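Local coordinates for sulfur oxidation protein soxB (Thermus thermophilus, PDB 2WDD) that hydrolyses a sulfur-sulfur bond in the Sox sulfur oxidation pathway and binds a pair of manganese ions, at residues G63-G67 with E68-R72; E171-E174 with E175-L179. All blocks are in the same frame, centred on the assembly; numbering follows the deposited sequence. Where two conformers were deposited one is given.

Interaction 1. Residues G63-G67 with E68-R72; sequences GYLTG and EAILR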
ATOM      1  N   GLY A  63      -0.766  13.243  -1.629  1.00  9.84           N
ATOM      2  CA  GLY A  63      -1.518  12.102  -2.127  1.00 10.23           C
ATOM      3  C   GLY A  63      -1.560  12.130  -3.650  1.00 11.40           C
ATOM      4  O   GLY A  63      -1.905  11.136  -4.291  1.00  9.25           O
ATOM      5  N   TYR A  64      -1.240  13.290  -4.232  1.00  9.12           N
ATOM      6  CA  TYR A  64      -1.246  13.460  -5.682  1.00  8.83           C
ATOM      7  C   TYR A  64       0.044  14.098  -6.205  1.00 11.34           C
ATOM      8  O   TYR A  64       0.079  14.592  -7.335  1.00 11.52           O
ATOM      9  CB  TYR A  64      -2.450  14.301  -6.112  1.00  9.92           C
ATOM     10  CG  TYR A  64      -3.783  13.630  -5.818  1.00 10.33           C
ATOM     11  CD1 TYR A  64      -4.253  12.601  -6.624  1.00 12.19           C
ATOM     12  CD2 TYR A  64      -4.526  13.977  -4.698  1.00 11.76           C
ATOM     13  CE1 TYR A  64      -5.461  11.977  -6.353  1.00 12.57           C
ATOM     14  CE2 TYR A  64      -5.742  13.371  -4.429  1.00 12.31           C
ATOM     15  CZ  TYR A  64      -6.192  12.365  -5.255  1.00 14.09           C
ATOM     16  OH  TYR A  64      -7.395  11.753  -4.976  1.00 16.29           O
ATOM     17  N   LEU A  65       1.099  14.052  -5.395  1.00  9.68           N
ATOM     18  CA  LEU A  65       2.385  14.625  -5.776  1.00  9.21           C
ATOM     19  C   LEU A  65       3.346  13.516  -6.187  1.00 11.40           C
ATOM     20  O   LEU A  65       3.468  12.503  -5.495  1.00 10.64           O
ATOM     21  CB  LEU A  65       2.987  15.423  -4.610  1.00  9.51           C
ATOM     22  CG  LEU A  65       2.105  16.540  -4.061  1.00 12.68           C
ATOM     23  CD1 LEU A  65       2.654  16.995  -2.714  1.00 11.81           C
ATOM     24  CD2 LEU A  65       2.059  17.701  -5.039  1.00 16.79           C
ATOM     25  N   THR A  66       4.061  13.743  -7.282  1.00  9.26           N
ATOM     26  CA  THR A  66       5.042  12.790  -7.782  1.00  8.54           C
ATOM     27  C   THR A  66       6.216  13.550  -8.402  1.00 10.65           C
ATOM     28  O   THR A  66       6.193  14.783  -8.527  1.00 10.16           O
ATOM     29  CB  THR A  66       4.430  11.903  -8.887  1.00 11.64           C
ATOM     30  OG1 THR A  66       3.980  12.749  -9.961  1.00 10.59           O
ATOM     31  CG2 THR A  66       3.274  11.042  -8.347  1.00 11.33           C
ATOM     32  N   GLY A  67       7.232  12.796  -8.805  1.00  8.33           N
ATOM     33  CA  GLY A  67       8.340  13.325  -9.580  1.00  8.12           C
ATOM     34  C   GLY A  67       9.000  14.564  -9.012  1.00 10.11           C
ATOM     35  O   GLY A  67       9.321  14.621  -7.828  1.00 10.34           O
ATOM     36  N   GLU A  68       9.264  15.547  -9.870  1.00  7.80           N
ATOM     37  CA  GLU A  68       9.954  16.744  -9.406  1.00  8.26           C
ATOM     38  C   GLU A  68       9.081  17.556  -8.460  1.00 10.26           C
ATOM     39  O   GLU A  68       9.575  18.208  -7.520  1.00 10.83           O
ATOM     40  CB  GLU A  68      10.402  17.593 -10.597  1.00  9.79           C
ATOM     41  CG  GLU A  68      11.245  16.823 -11.608  1.00 11.27           C
ATOM     42  CD  GLU A  68      10.446  16.118 -12.711  1.00 14.64           C
ATOM     43  OE1 GLU A  68       9.204  15.980 -12.606  1.00 14.04           O
ATOM     44  OE2 GLU A  68      11.092  15.630 -13.676  1.00 16.18           O
ATOM     45  N   ALA A  69       7.782  17.548  -8.735  1.00  8.98           N
ATOM     46  CA  ALA A  69       6.830  18.323  -7.948  1.00 10.20           C
ATOM     47  C   ALA A  69       6.834  17.953  -6.470  1.00 10.87           C
ATOM     48  O   ALA A  69       6.735  18.824  -5.620  1.00 10.48           O
ATOM     49  CB  ALA A  69       5.419  18.195  -8.530  1.00 11.70           C
ATOM     50  N   ILE A  70       6.913  16.663  -6.159  1.00  8.08           N
ATOM     51  CA  ILE A  70       6.919  16.271  -4.755  1.00  6.99           C
ATOM     52  C   ILE A  70       8.195  16.735  -4.063  1.00 10.26           C
ATOM     53  O   ILE A  70       8.171  17.121  -2.897  1.00 10.15           O
ATOM     54  CB  ILE A  70       6.643  14.769  -4.564  1.00  9.08           C
ATOM     55  CG1 ILE A  70       6.233  14.496  -3.111  1.00  8.46           C
ATOM     56  CG2 ILE A  70       7.826  13.933  -4.985  1.00  8.33           C
ATOM     57  CD1 ILE A  70       5.742  13.053  -2.878  1.00 11.42           C
ATOM     58  N   LEU A  71       9.312  16.704  -4.778  1.00  9.21           N
ATOM     59  CA  LEU A  71      10.563  17.187  -4.199  1.00  8.55           C
ATOM     60  C   LEU A  71      10.444  18.678  -3.879  1.00 11.14           C
ATOM     61  O   LEU A  71      10.792  19.110  -2.785  1.00 11.20           O
ATOM     62  CB  LEU A  71      11.753  16.902  -5.122  1.00  8.56           C
ATOM     63  CG  LEU A  71      11.990  15.425  -5.472  1.00 11.01           C
ATOM     64  CD1 LEU A  71      13.164  15.301  -6.411  1.00 11.37           C
ATOM     65  CD2 LEU A  71      12.202  14.577  -4.220  1.00 11.80           C
ATOM     66  N   ARG A  72       9.893  19.451  -4.809  1.00  9.36           N
ATOM     67  CA  ARG A  72       9.737  20.886  -4.594  1.00  9.05           C
ATOM     68  C   ARG A  72       8.765  21.185  -3.460  1.00 12.09           C
ATOM     69  O   ARG A  72       9.005  22.071  -2.631  1.00 11.76           O
ATOM     70  CB  ARG A  72       9.258  21.558  -5.879  1.00  8.42           C
ATOM     71  CG  ARG A  72      10.301  21.554  -6.981  1.00 11.66           C
ATOM     72  CD  ARG A  72       9.874  22.467  -8.122  1.00 15.43           C
ATOM     73  NE  ARG A  72       8.711  21.965  -8.855  1.00 13.72           N
ATOM     74  CZ  ARG A  72       8.784  21.236  -9.969  1.00 18.39           C
ATOM     75  NH1 ARG A  72       9.967  20.895 -10.458  1.00 12.18           N
ATOM     76  NH2 ARG A  72       7.671  20.861 -10.601  1.00 14.13           N
TER

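Interaction 2. Residues E171-E174 with E175-L179; sequences ERVE and ELLGL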
ATOM      1  N   GLU A 171     -11.204 -16.535  10.849  1.00 19.00           N
ATOM      2  CA  GLU A 171     -10.642 -17.531  11.758  1.00 19.04           C
ATOM      3  C   GLU A 171      -9.147 -17.367  11.991  1.00 22.01           C
ATOM      4  O   GLU A 171      -8.684 -17.368  13.136  1.00 22.15           O
ATOM      5  CB  GLU A 171     -10.947 -18.948  11.272  1.00 20.88           C
ATOM      6  CG  GLU A 171     -12.424 -19.303  11.300  1.00 35.46           C
ATOM      7  CD  GLU A 171     -12.680 -20.748  10.915  1.00 66.91           C
ATOM      8  OE1 GLU A 171     -11.900 -21.627  11.344  1.00 65.90           O
ATOM      9  OE2 GLU A 171     -13.655 -21.003  10.177  1.00 66.07           O
ATOM     10  N   ARG A 172      -8.382 -17.249  10.909  1.00 16.27           N
ATOM     11  CA  ARG A 172      -6.935 -17.104  11.028  1.00 15.41           C
ATOM     12  C   ARG A 172      -6.562 -15.784  11.687  1.00 16.49           C
ATOM     13  O   ARG A 172      -5.594 -15.718  12.443  1.00 16.25           O
ATOM     14  CB  ARG A 172      -6.261 -17.208   9.663  1.00 15.13           C
ATOM     15  CG  ARG A 172      -4.746 -17.113   9.701  1.00 16.18           C
ATOM     16  CD  ARG A 172      -4.105 -18.168  10.606  1.00 14.06           C
ATOM     17  NE  ARG A 172      -2.680 -18.325  10.340  1.00 14.53           N
ATOM     18  CZ  ARG A 172      -1.899 -19.209  10.954  1.00 20.69           C
ATOM     19  NH1 ARG A 172      -2.399 -20.007  11.891  1.00 18.55           N
ATOM     20  NH2 ARG A 172      -0.625 -19.314  10.617  1.00 18.71           N
ATOM     21  N   VAL A 173      -7.302 -14.723  11.375  1.00 14.48           N
ATOM     22  CA  VAL A 173      -7.009 -13.427  11.980  1.00 13.71           C
ATOM     23  C   VAL A 173      -7.156 -13.533  13.494  1.00 18.91           C
ATOM     24  O   VAL A 173      -6.302 -13.068  14.248  1.00 16.70           O
ATOM     25  CB  VAL A 173      -7.873 -12.298  11.390  1.00 16.15           C
ATOM     26  CG1 VAL A 173      -7.727 -11.023  12.232  1.00 15.32           C
ATOM     27  CG2 VAL A 173      -7.485 -12.035   9.922  1.00 16.04           C
ATOM     28  N   GLU A 174      -8.223 -14.180  13.946  1.00 18.50           N
ATOM     29  CA  GLU A 174      -8.415 -14.336  15.391  1.00 19.01           C
ATOM     30  C   GLU A 174      -7.302 -15.165  16.035  1.00 21.77           C
ATOM     31  O   GLU A 174      -6.822 -14.843  17.125  1.00 20.75           O
ATOM     32  CB  GLU A 174      -9.830 -14.816  15.704  1.00 20.81           C
ATOM     33  CG  GLU A 174     -10.870 -13.880  15.090  1.00 33.86           C
ATOM     34  CD  GLU A 174     -12.226 -13.926  15.765  1.00 59.09           C
ATOM     35  OE1 GLU A 174     -13.226 -13.609  15.085  1.00 48.72           O
ATOM     36  OE2 GLU A 174     -12.291 -14.232  16.975  1.00 58.59           O
ATOM     37  N   GLU A 175      -6.842 -16.200  15.338  1.00 17.99           N
ATOM     38  CA  GLU A 175      -5.738 -17.021  15.820  0.50 17.51           C
ATOM     39  C   GLU A 175      -4.489 -16.155  15.947  1.00 20.56           C
ATOM     40  O   GLU A 175      -3.768 -16.202  16.950  1.00 20.41           O
ATOM     41  CB  GLU A 175      -5.449 -18.152  14.827  0.50 18.91           C
ATOM     42  CG  GLU A 175      -6.155 -19.458  15.129  0.50 25.78           C
ATOM     43  CD  GLU A 175      -5.697 -20.585  14.225  0.50 39.27           C
ATOM     44  OE1 GLU A 175      -5.408 -20.322  13.037  0.50 17.78           O
ATOM     45  OE2 GLU A 175      -5.620 -21.735  14.707  0.50 37.70           O
ATOM     46  N   LEU A 176      -4.226 -15.368  14.906  1.00 15.11           N
ATOM     47  CA  LEU A 176      -3.049 -14.522  14.898  1.00 14.07           C
ATOM     48  C   LEU A 176      -3.098 -13.405  15.932  1.00 16.46           C
ATOM     49  O   LEU A 176      -2.070 -13.022  16.478  1.00 15.15           O
ATOM     50  CB  LEU A 176      -2.783 -13.977  13.493  1.00 13.78           C
ATOM     51  CG  LEU A 176      -2.342 -15.053  12.496  1.00 16.99           C
ATOM     52  CD1 LEU A 176      -2.143 -14.439  11.105  1.00 16.29           C
ATOM     53  CD2 LEU A 176      -1.060 -15.710  12.995  1.00 17.87           C
ATOM     54  N   LEU A 177      -4.295 -12.913  16.222  1.00 13.79           N
ATOM     55  CA  LEU A 177      -4.444 -11.867  17.233  1.00 14.50           C
ATOM     56  C   LEU A 177      -4.117 -12.451  18.605  1.00 18.27           C
ATOM     57  O   LEU A 177      -3.702 -11.731  19.513  1.00 17.14           O
ATOM     58  CB  LEU A 177      -5.846 -11.265  17.185  1.00 14.60           C
ATOM     59  CG  LEU A 177      -6.046 -10.256  16.047  1.00 18.75           C
ATOM     60  CD1 LEU A 177      -7.472  -9.711  16.004  1.00 19.75           C
ATOM     61  CD2 LEU A 177      -5.041  -9.121  16.139  1.00 19.45           C
ATOM     62  N   GLY A 178      -4.273 -13.765  18.746  1.00 15.62           N
ATOM     63  CA  GLY A 178      -3.922 -14.411  19.998  1.00 15.26           C
ATOM     64  C   GLY A 178      -2.416 -14.377  20.178  1.00 19.72           C
ATOM     65  O   GLY A 178      -1.908 -14.235  21.295  1.00 20.94           O
ATOM     66  N   LEU A 179      -1.692 -14.512  19.071  1.00 16.02           N
ATOM     67  CA  LEU A 179      -0.240 -14.502  19.095  1.00 15.42           C
ATOM     68  C   LEU A 179       0.332 -13.082  19.209  1.00 17.30           C
ATOM     69  O   LEU A 179       1.325 -12.865  19.884  1.00 17.08           O
ATOM     70  CB  LEU A 179       0.320 -15.207  17.851  1.00 15.36           C
ATOM     71  CG  LEU A 179       1.841 -15.234  17.665  1.00 20.53           C
ATOM     72  CD1 LEU A 179       2.504 -16.076  18.771  1.00 21.34           C
ATOM     73  CD2 LEU A 179       2.186 -15.791  16.284  1.00 22.09           C
TER

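Interaction 1. Residues G63-G67 with E68-R72
The extended chain of Leu65 and Thr66 turns at Gly67 into helix 67-74, and Ile70 N closes the turn on Thr66 O, a 3.1 Å hydrogen bond of the i to i+4 kind, fairly straight at the hydrogen (155°). Gly67 makes the turn at positive phi; a side chain there would run into the amide N of Glu68. Ile70 then folds back against the incoming chain. Because its CG1 lies anti to the backbone N (chi1 -163°), this longer branch runs alongside Leu65, with CG1 3.7 Å from Leu65 CB and the terminal CD1 3.5 Å from Leu65 O. The shorter branch goes the other way, bringing Ile70 CG2 to 3.3 Å from Gly67 O. That carbonyl is also approached by Leu71 CG, at 3.6 Å, and accepts a hydrogen bond from the hydroxyl of Ser87, so a buried polar atom is satisfied amid hydrocarbon. Ala69 CB rests 3.5 Å from Thr66 O. Glu68, bent at chi2 (89°), swings its carboxylate back beside Gly67, and its OE2 forms a salt bridge with Arg556. The contact is thus the first turn of helix 67-74 gripping its own lead-in: Leu65 also touches Tyr73 and Tyr74 further along this helix, while Ile70 and Leu71 pack against Leu86 of helix 81-86.

Interaction 2. Residues E171-E174 with E175-L179
Over one face of the Arg172 guanidinium lies the methyl CD2 of Leu176, displaced toward the rim and 4.1 Å from CZ, while Glu175 OE1 comes to the edge, in the guanidinium plane. There Arg172 NH1 donates to Glu175 OE1 at 3.2 Å in an i to i+3 salt bridge. The two flat groups are not coplanar: their planes stand 58° apart, and the nitrogen meets the carboxylate oxygen from above, 53° out of its plane. Glu175 was modelled in two conformers, so this pairing is probably not permanent. Arg172 leaves the helix with CG anti to its backbone N and then bends at chi2 (57°), which carries the chain across Leu176; its NE comes within 3.9 Å of Leu176 CG. NE and NH2 are also hydrogen-bonded, to the carbonyl oxygens of Arg144 and Thr143. A leucine in place of Arg172 would probably take the side-chain donors from those two carbonyls and leave Glu175 without this cationic mate. On the next strip of the helix, Val173 and Leu177 lie side by side, Val173 CG1 4.0 Å from Leu177 CD1. Glu174 pairs instead with Arg170. Chemically, one arginine serves two ends: its aliphatic stem and one face pack on leucine, while NH1 holds a carboxylate and NE and NH2, along a different edge, fasten helix 170-179 to the end of helix 138-143 and the short link to helix 146-155.

Both contacts are local, so neither encloses a loop, and they follow one another along the chain without nesting or crossing. Strand 29-34 leads into Asp36 and His38, which bind manganese, and then into a long loop that enters helix 67-74 at interaction 1, where the loop is joined to the start of that helix. Much later, strand 159-160 gives way to the manganese ligand His163 and to interaction 2, which lies within helix 170-179, the crossover to strand 183-184 in a beta-alpha-beta unit. Strands 29-34, 159-160 and 183-184 belong to one mixed sheet. Interactions 1 and 2 lie on opposite sides of the chain's centre, and the nearest atoms of interactions 1 and 2 are about 28 Å apart.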